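Local coordinates for protein secreted in xylem 3 (Fusarium oxysporum, PDB 5OD4) that is a secreted effector of a fungal plant pathogen, probably suppressing host immunity and being recognised by resistant plants, built as a beta-sandwich, at residues Ser14-Thr23 and Ala41-Glu52. Sequence-based numbering, arbitrary orientation. Where two conformers were deposited one is given.
Sequences STSFTTSFST and AGNSGLNHRIYE. With EDO (1,2-ethanediol), chain C; EDO (1,2-ethanediol), chain E.
Phe-17 lies against the turn that begins at Ala-41 and against the imidazole of His-48, a tightly packed part of the contact. The phenyl group leans on the Ala-41–Gly-42 peptide because chi1 of 176° carries CG away from the backbone N and toward the turn. Its CD1 comes within 3.3 Å of Gly-42 N, while the Ala-41 methyl makes a CH-pi contact over one face, CB lying 4.0 Å from the ring centroid. CE2 sits over one face of the His-48 imidazole, offset toward its rim, with CZ just past the edge and the planes inclined at 55°; an ethanediol covers the opposite face. A hydrogen bond between His-48 ND1 and Glu-39 O probably limits rotation of the imidazole against the phenyl ring.

Backbone hydrogen bonds from Ser-44 N to Ala-41 O and from Ala-41 N to Leu-46 O close the turn. In one of two conformers, Ser-44 OG donates to Ala-41 O (2.8 Å) and accepts from Leu-46 N, an ST turn. Thr-15 O approaches Ser-44 CA at 3.1 Å, a CA-H...O contact, and a water bridges Ser-16 O and Asn-43 N.

Further along, packing is sparser: the axes of strands 17-21 and 47-52 come no closer than 10.4 Å. Ile-50 sets CG2 over the centre of the Phe-21 ring, 3.8 Å from its centroid, and its CD1 meets Thr-19 CG2 tip to tip. Thr-23 OG1 and Glu-52 OE2 are joined through a water; Glu-52 also forms a salt bridge with Arg-30.

No direct hydrogen bond joins the segments, consistent with side chains meeting between the two layers of a beta-sandwich. Strand 17-21 is outermost in one sheet, antiparallel to strand 119-127, whereas strand 47-53 lies between strands 39-40 and 60-66 of the other.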
ATOM      1  N   SER A  14      13.737  -9.622   5.313  1.00  9.47           N
ATOM      2  CA  SER A  14      13.092  -9.940   6.573  1.00  9.30           C
ATOM      3  C   SER A  14      12.356  -8.768   7.188  1.00  9.20           C
ATOM      4  O   SER A  14      11.514  -8.979   8.046  1.00 12.12           O
ATOM      5  CB  SER A  14      14.116 -10.444   7.586  1.00  9.79           C
ATOM      6  OG  SER A  14      15.083  -9.422   7.870  1.00  9.98           O
ATOM      7  N   THR A  15      12.703  -7.532   6.824  1.00  8.16           N
ATOM      8  CA  THR A  15      12.000  -6.379   7.377  1.00  9.14           C
ATOM      9  C   THR A  15      11.004  -5.780   6.381  1.00  9.30           C
ATOM     10  O   THR A  15      10.452  -4.699   6.620  1.00 13.24           O
ATOM     11  CB  THR A  15      12.971  -5.325   7.851  1.00  9.76           C
ATOM     12  OG1 THR A  15      13.740  -4.925   6.725  1.00 10.90           O
ATOM     13  CG2 THR A  15      13.841  -5.789   8.998  1.00 10.45           C
ATOM     14  N   SER A  16      10.814  -6.413   5.246  1.00  8.20           N
ATOM     15  CA  SER A  16       9.765  -5.986   4.335  0.50  8.35           C
ATOM     16  C   SER A  16       8.402  -6.404   4.860  1.00  8.37           C
ATOM     17  O   SER A  16       8.280  -7.380   5.602  1.00 10.86           O
ATOM     18  CB  SER A  16       9.987  -6.600   2.968  0.50  8.75           C
ATOM     19  OG  SER A  16      11.276  -6.291   2.423  0.50 10.74           O
ATOM     20  N   PHE A  17       7.384  -5.697   4.399  1.00  8.39           N
ATOM     21  CA  PHE A  17       6.002  -6.063   4.700  1.00  8.34           C
ATOM     22  C   PHE A  17       5.262  -6.244   3.393  1.00  7.70           C
ATOM     23  O   PHE A  17       5.333  -5.391   2.517  1.00  9.00           O
ATOM     24  CB  PHE A  17       5.328  -4.959   5.495  1.00  9.97           C
ATOM     25  CG  PHE A  17       3.864  -5.189   5.770  1.00 10.30           C
ATOM     26  CD1 PHE A  17       3.451  -6.157   6.655  1.00 11.95           C
ATOM     27  CD2 PHE A  17       2.907  -4.415   5.161  1.00 11.26           C
ATOM     28  CE1 PHE A  17       2.098  -6.371   6.899  1.00 13.14           C
ATOM     29  CE2 PHE A  17       1.563  -4.590   5.416  1.00 12.95           C
ATOM     30  CZ  PHE A  17       1.157  -5.564   6.291  1.00 13.21           C
ATOM     31  N   THR A  18       4.518  -7.344   3.278  1.00  8.69           N
ATOM     32  CA  THR A  18       3.649  -7.578   2.140  1.00  9.77           C
ATOM     33  C   THR A  18       2.278  -7.956   2.628  1.00 10.01           C
ATOM     34  O   THR A  18       2.119  -8.677   3.617  1.00 12.48           O
ATOM     35  CB  THR A  18       4.208  -8.680   1.257  1.00 12.38           C
ATOM     36  OG1 THR A  18       4.374  -9.885   2.020  1.00 17.72           O
ATOM     37  CG2 THR A  18       5.527  -8.287   0.653  1.00 13.98           C
ATOM     38  N   THR A  19       1.272  -7.495   1.901  1.00  9.56           N
ATOM     39  CA  THR A  19      -0.098  -7.920   2.143  1.00 10.17           C
ATOM     40  C   THR A  19      -0.888  -7.791   0.848  1.00  9.51           C
ATOM     41  O   THR A  19      -0.486  -7.100  -0.052  1.00 12.81           O
ATOM     42  CB  THR A  19      -0.738  -7.128   3.303  1.00 11.78           C
ATOM     43  OG1 THR A  19      -1.943  -7.783   3.686  1.00 14.84           O
ATOM     44  CG2 THR A  19      -1.000  -5.664   2.978  1.00 12.67           C
ATOM     45  N   SER A  20      -2.006  -8.478   0.791  1.00 10.53           N
ATOM     46  CA  SER A  20      -2.923  -8.305  -0.316  1.00 10.51           C
ATOM     47  C   SER A  20      -4.308  -8.052   0.205  1.00  9.53           C
ATOM     48  O   SER A  20      -4.644  -8.438   1.312  1.00 12.64           O
ATOM     49  CB  SER A  20      -2.913  -9.494  -1.221  1.00 13.07           C
ATOM     50  OG  SER A  20      -3.341 -10.641  -0.536  1.00 16.02           O
ATOM     51  N   PHE A  21      -5.127  -7.420  -0.621  1.00  8.34           N
ATOM     52  CA  PHE A  21      -6.499  -7.139  -0.230  1.00  8.64           C
ATOM     53  C   PHE A  21      -7.382  -7.022  -1.440  1.00  8.42           C
ATOM     54  O   PHE A  21      -6.938  -6.730  -2.541  1.00  8.52           O
ATOM     55  CB  PHE A  21      -6.621  -5.898   0.657  1.00 10.17           C
ATOM     56  CG  PHE A  21      -6.211  -4.604  -0.013  1.00  9.74           C
ATOM     57  CD1 PHE A  21      -4.888  -4.206  -0.025  1.00  9.93           C
ATOM     58  CD2 PHE A  21      -7.142  -3.799  -0.664  1.00 10.87           C
ATOM     59  CE1 PHE A  21      -4.520  -3.000  -0.614  1.00 10.63           C
ATOM     60  CE2 PHE A  21      -6.773  -2.616  -1.240  1.00 10.77           C
ATOM     61  CZ  PHE A  21      -5.466  -2.222  -1.226  1.00 10.81           C
ATOM     62  N   SER A  22      -8.666  -7.242  -1.180  1.00 10.72           N
ATOM     63  CA  SER A  22      -9.746  -7.048  -2.134  1.00 10.45           C
ATOM     64  C   SER A  22     -10.504  -5.741  -1.799  1.00 10.10           C
ATOM     65  O   SER A  22     -10.449  -5.218  -0.702  1.00 13.26           O
ATOM     66  CB  SER A  22     -10.711  -8.260  -2.093  1.00 11.96           C
ATOM     67  OG  SER A  22     -10.087  -9.478  -2.430  1.00 16.60           O
ATOM     68  N   THR A  23     -11.205  -5.254  -2.792  1.00 10.17           N
ATOM     69  CA  THR A  23     -12.156  -4.144  -2.613  1.00 10.37           C
ATOM     70  C   THR A  23     -13.560  -4.722  -2.830  1.00 10.42           C
ATOM     71  O   THR A  23     -13.837  -5.370  -3.851  1.00 11.27           O
ATOM     72  CB  THR A  23     -11.864  -3.016  -3.616  1.00  9.95           C
ATOM     73  OG1 THR A  23     -10.556  -2.479  -3.329  1.00 10.34           O
ATOM     74  CG2 THR A  23     -12.912  -1.962  -3.639  1.00 11.06           C
ATOM     75  N   ALA A  41       3.047  -2.522  10.272  1.00 11.44           N
ATOM     76  CA  ALA A  41       3.322  -3.148   8.997  1.00 12.30           C
ATOM     77  C   ALA A  41       4.335  -4.217   9.248  1.00 13.94           C
ATOM     78  O   ALA A  41       5.512  -4.047   8.906  1.00 12.69           O
ATOM     79  CB  ALA A  41       3.754  -2.110   7.974  1.00 12.61           C
ATOM     80  N   GLY A  42       3.922  -5.349   9.861  1.00 14.58           N
ATOM     81  CA  GLY A  42       4.794  -6.478  10.116  1.00 15.74           C
ATOM     82  C   GLY A  42       6.069  -6.041  10.795  1.00 15.00           C
ATOM     83  O   GLY A  42       6.082  -5.260  11.785  1.00 17.70           O
ATOM     84  N   ASN A  43       7.168  -6.582  10.295  1.00 15.80           N
ATOM     85  CA  ASN A  43       8.465  -6.322  10.853  1.00 16.18           C
ATOM     86  C   ASN A  43       9.213  -5.159  10.264  1.00 15.59           C
ATOM     87  O   ASN A  43      10.401  -4.992  10.441  1.00 17.44           O
ATOM     88  CB  ASN A  43       9.246  -7.622  10.749  1.00 19.70           C
ATOM     89  CG  ASN A  43       8.614  -8.731  11.585  1.00 25.57           C
ATOM     90  OD1 ASN A  43       8.222  -8.493  12.730  1.00 30.81           O
ATOM     91  ND2 ASN A  43       8.494  -9.928  11.014  1.00 31.78           N
ATOM     92  N   SER A  44       8.516  -4.251   9.600  1.00 12.96           N
ATOM     93  CA  SER A  44       9.193  -3.137   8.943  0.80 12.45           C
ATOM     94  C   SER A  44       9.565  -1.952   9.804  1.00 12.78           C
ATOM     95  O   SER A  44      10.306  -1.102   9.347  1.00 12.70           O
ATOM     96  CB  SER A  44       8.271  -2.575   7.829  0.80 12.96           C
ATOM     97  OG  SER A  44       7.171  -1.864   8.393  0.80 11.14           O
ATOM     98  N   GLY A  45       9.062  -1.855  11.023  1.00 12.85           N
ATOM     99  CA  GLY A  45       9.260  -0.633  11.844  1.00 13.66           C
ATOM    100  C   GLY A  45       8.395   0.569  11.475  1.00 11.84           C
ATOM    101  O   GLY A  45       8.510   1.657  12.074  1.00 13.55           O
ATOM    102  N   LEU A  46       7.467   0.345  10.551  1.00  9.33           N
ATOM    103  CA  LEU A  46       6.507   1.349  10.109  1.00  7.63           C
ATOM    104  C   LEU A  46       5.110   0.855  10.409  1.00  7.19           C
ATOM    105  O   LEU A  46       4.875  -0.331  10.642  1.00 10.03           O
ATOM    106  CB  LEU A  46       6.657   1.628   8.606  1.00  7.93           C
ATOM    107  CG  LEU A  46       8.039   2.067   8.169  1.00  9.04           C
ATOM    108  CD1 LEU A  46       8.057   2.166   6.649  1.00  9.64           C
ATOM    109  CD2 LEU A  46       8.460   3.370   8.822  1.00  9.26           C
ATOM    110  N   ASN A  47       4.184   1.817  10.362  1.00  6.72           N
ATOM    111  CA  ASN A  47       2.763   1.545  10.429  1.00  6.82           C
ATOM    112  C   ASN A  47       2.095   1.820   9.086  1.00  6.74           C
ATOM    113  O   ASN A  47       2.630   2.571   8.256  1.00  7.40           O
ATOM    114  CB  ASN A  47       2.108   2.373  11.510  1.00  7.57           C
ATOM    115  CG  ASN A  47       2.606   2.029  12.906  1.00  7.68           C
ATOM    116  OD1 ASN A  47       2.905   0.879  13.179  1.00  9.46           O
ATOM    117  ND2 ASN A  47       2.608   3.018  13.780  1.00  9.97           N
ATOM    118  N   HIS A  48       0.908   1.244   8.880  1.00  6.62           N
ATOM    119  CA  HIS A  48       0.174   1.443   7.648  1.00  6.80           C
ATOM    120  C   HIS A  48      -1.310   1.410   7.908  1.00  6.67           C
ATOM    121  O   HIS A  48      -1.783   0.860   8.909  1.00  7.41           O
ATOM    122  CB  HIS A  48       0.544   0.388   6.585  1.00  7.72           C
ATOM    123  CG  HIS A  48      -0.071  -0.960   6.819  1.00  8.30           C
ATOM    124  ND1 HIS A  48       0.099  -1.707   7.961  1.00  9.49           N
ATOM    125  CD2 HIS A  48      -0.905  -1.671   6.027  1.00  9.68           C
ATOM    126  CE1 HIS A  48      -0.606  -2.824   7.845  1.00 10.62           C
ATOM    127  NE2 HIS A  48      -1.214  -2.839   6.679  1.00 10.74           N
ATOM    128  N   ARG A  49      -2.080   1.968   6.971  1.00  6.54           N
ATOM    129  CA  ARG A  49      -3.517   1.764   6.966  1.00  6.84           C
ATOM    130  C   ARG A  49      -4.003   1.737   5.538  1.00  6.56           C
ATOM    131  O   ARG A  49      -3.485   2.443   4.682  1.00  7.29           O
ATOM    132  CB  ARG A  49      -4.263   2.809   7.800  1.00  7.42           C
ATOM    133  CG  ARG A  49      -3.946   4.241   7.444  1.00  7.48           C
ATOM    134  CD  ARG A  49      -4.725   5.192   8.330  1.00  9.00           C
ATOM    135  NE  ARG A  49      -4.504   6.562   7.910  1.00  9.17           N
ATOM    136  CZ  ARG A  49      -4.938   7.609   8.568  1.00 10.78           C
ATOM    137  NH1 ARG A  49      -5.604   7.482   9.709  1.00 12.98           N
ATOM    138  NH2 ARG A  49      -4.673   8.807   8.096  1.00 11.93           N
ATOM    139  N   ILE A  50      -5.024   0.916   5.304  1.00  7.04           N
ATOM    140  CA  ILE A  50      -5.648   0.704   4.004  1.00  7.13           C
ATOM    141  C   ILE A  50      -7.127   0.936   4.217  1.00  7.40           C
ATOM    142  O   ILE A  50      -7.737   0.272   5.057  1.00  8.71           O
ATOM    143  CB  ILE A  50      -5.382  -0.721   3.483  1.00  7.73           C
ATOM    144  CG1 ILE A  50      -3.878  -1.033   3.395  1.00  8.55           C
ATOM    145  CG2 ILE A  50      -6.067  -0.905   2.148  1.00  9.17           C
ATOM    146  CD1 ILE A  50      -3.552  -2.492   3.202  1.00 10.20           C
ATOM    147  N   TYR A  51      -7.696   1.906   3.517  1.00  7.30           N
ATOM    148  CA  TYR A  51      -9.053   2.341   3.810  1.00  7.99           C
ATOM    149  C   TYR A  51      -9.675   2.973   2.608  1.00  7.95           C
ATOM    150  O   TYR A  51      -9.062   3.055   1.562  1.00  9.33           O
ATOM    151  CB  TYR A  51      -9.066   3.268   5.030  1.00  8.60           C
ATOM    152  CG  TYR A  51      -8.300   4.549   4.866  1.00  8.62           C
ATOM    153  CD1 TYR A  51      -6.911   4.586   4.995  1.00  8.64           C
ATOM    154  CD2 TYR A  51      -8.945   5.736   4.622  1.00  9.36           C
ATOM    155  CE1 TYR A  51      -6.203   5.770   4.883  1.00  8.82           C
ATOM    156  CE2 TYR A  51      -8.248   6.931   4.549  1.00  9.68           C
ATOM    157  CZ  TYR A  51      -6.884   6.952   4.685  1.00  9.24           C
ATOM    158  OH  TYR A  51      -6.205   8.153   4.635  1.00 10.06           O
ATOM    159  N   GLU A  52     -10.924   3.406   2.753  1.00  9.10           N
ATOM    160  CA  GLU A  52     -11.629   4.116   1.690  1.00  8.96           C
ATOM    161  C   GLU A  52     -12.090   5.474   2.174  1.00  8.86           C
ATOM    162  O   GLU A  52     -12.340   5.681   3.366  1.00 10.49           O
ATOM    163  CB  GLU A  52     -12.812   3.294   1.172  1.00 10.66           C
ATOM    164  CG  GLU A  52     -12.293   2.016   0.470  1.00 11.37           C
ATOM    165  CD  GLU A  52     -13.304   0.881   0.388  1.00 12.97           C
ATOM    166  OE1 GLU A  52     -14.203   0.813   1.253  1.00 15.11           O
ATOM    167  OE2 GLU A  52     -13.246   0.114  -0.604  1.00 13.58           O
TER
HETATM  168  C1  EDO C 202      -4.610  -1.657   8.137  1.00 18.67           C
HETATM  169  O1  EDO C 202      -5.655  -0.820   7.529  1.00 13.54           O
HETATM  170  C2  EDO C 202      -4.970  -3.108   8.440  1.00 21.61           C
HETATM  171  O2  EDO C 202      -5.438  -3.688   7.236  1.00 22.34           O
HETATM  172  C1  EDO E 204     -12.625   4.028   6.844  1.00 20.77           C
HETATM  173  O1  EDO E 204     -12.933   5.163   5.995  1.00 18.07           O
HETATM  174  C2  EDO E 204     -13.114   2.695   6.252  1.00 20.78           C
HETATM  175  O2  EDO E 204     -12.373   2.357   5.068  1.00 17.32           O
HETATM  176  O   HOH W   1       6.920  -8.086   7.864  1.00 19.84           O
HETATM  177  O   HOH W   2     -10.753  -0.516  -1.361  1.00 12.71           O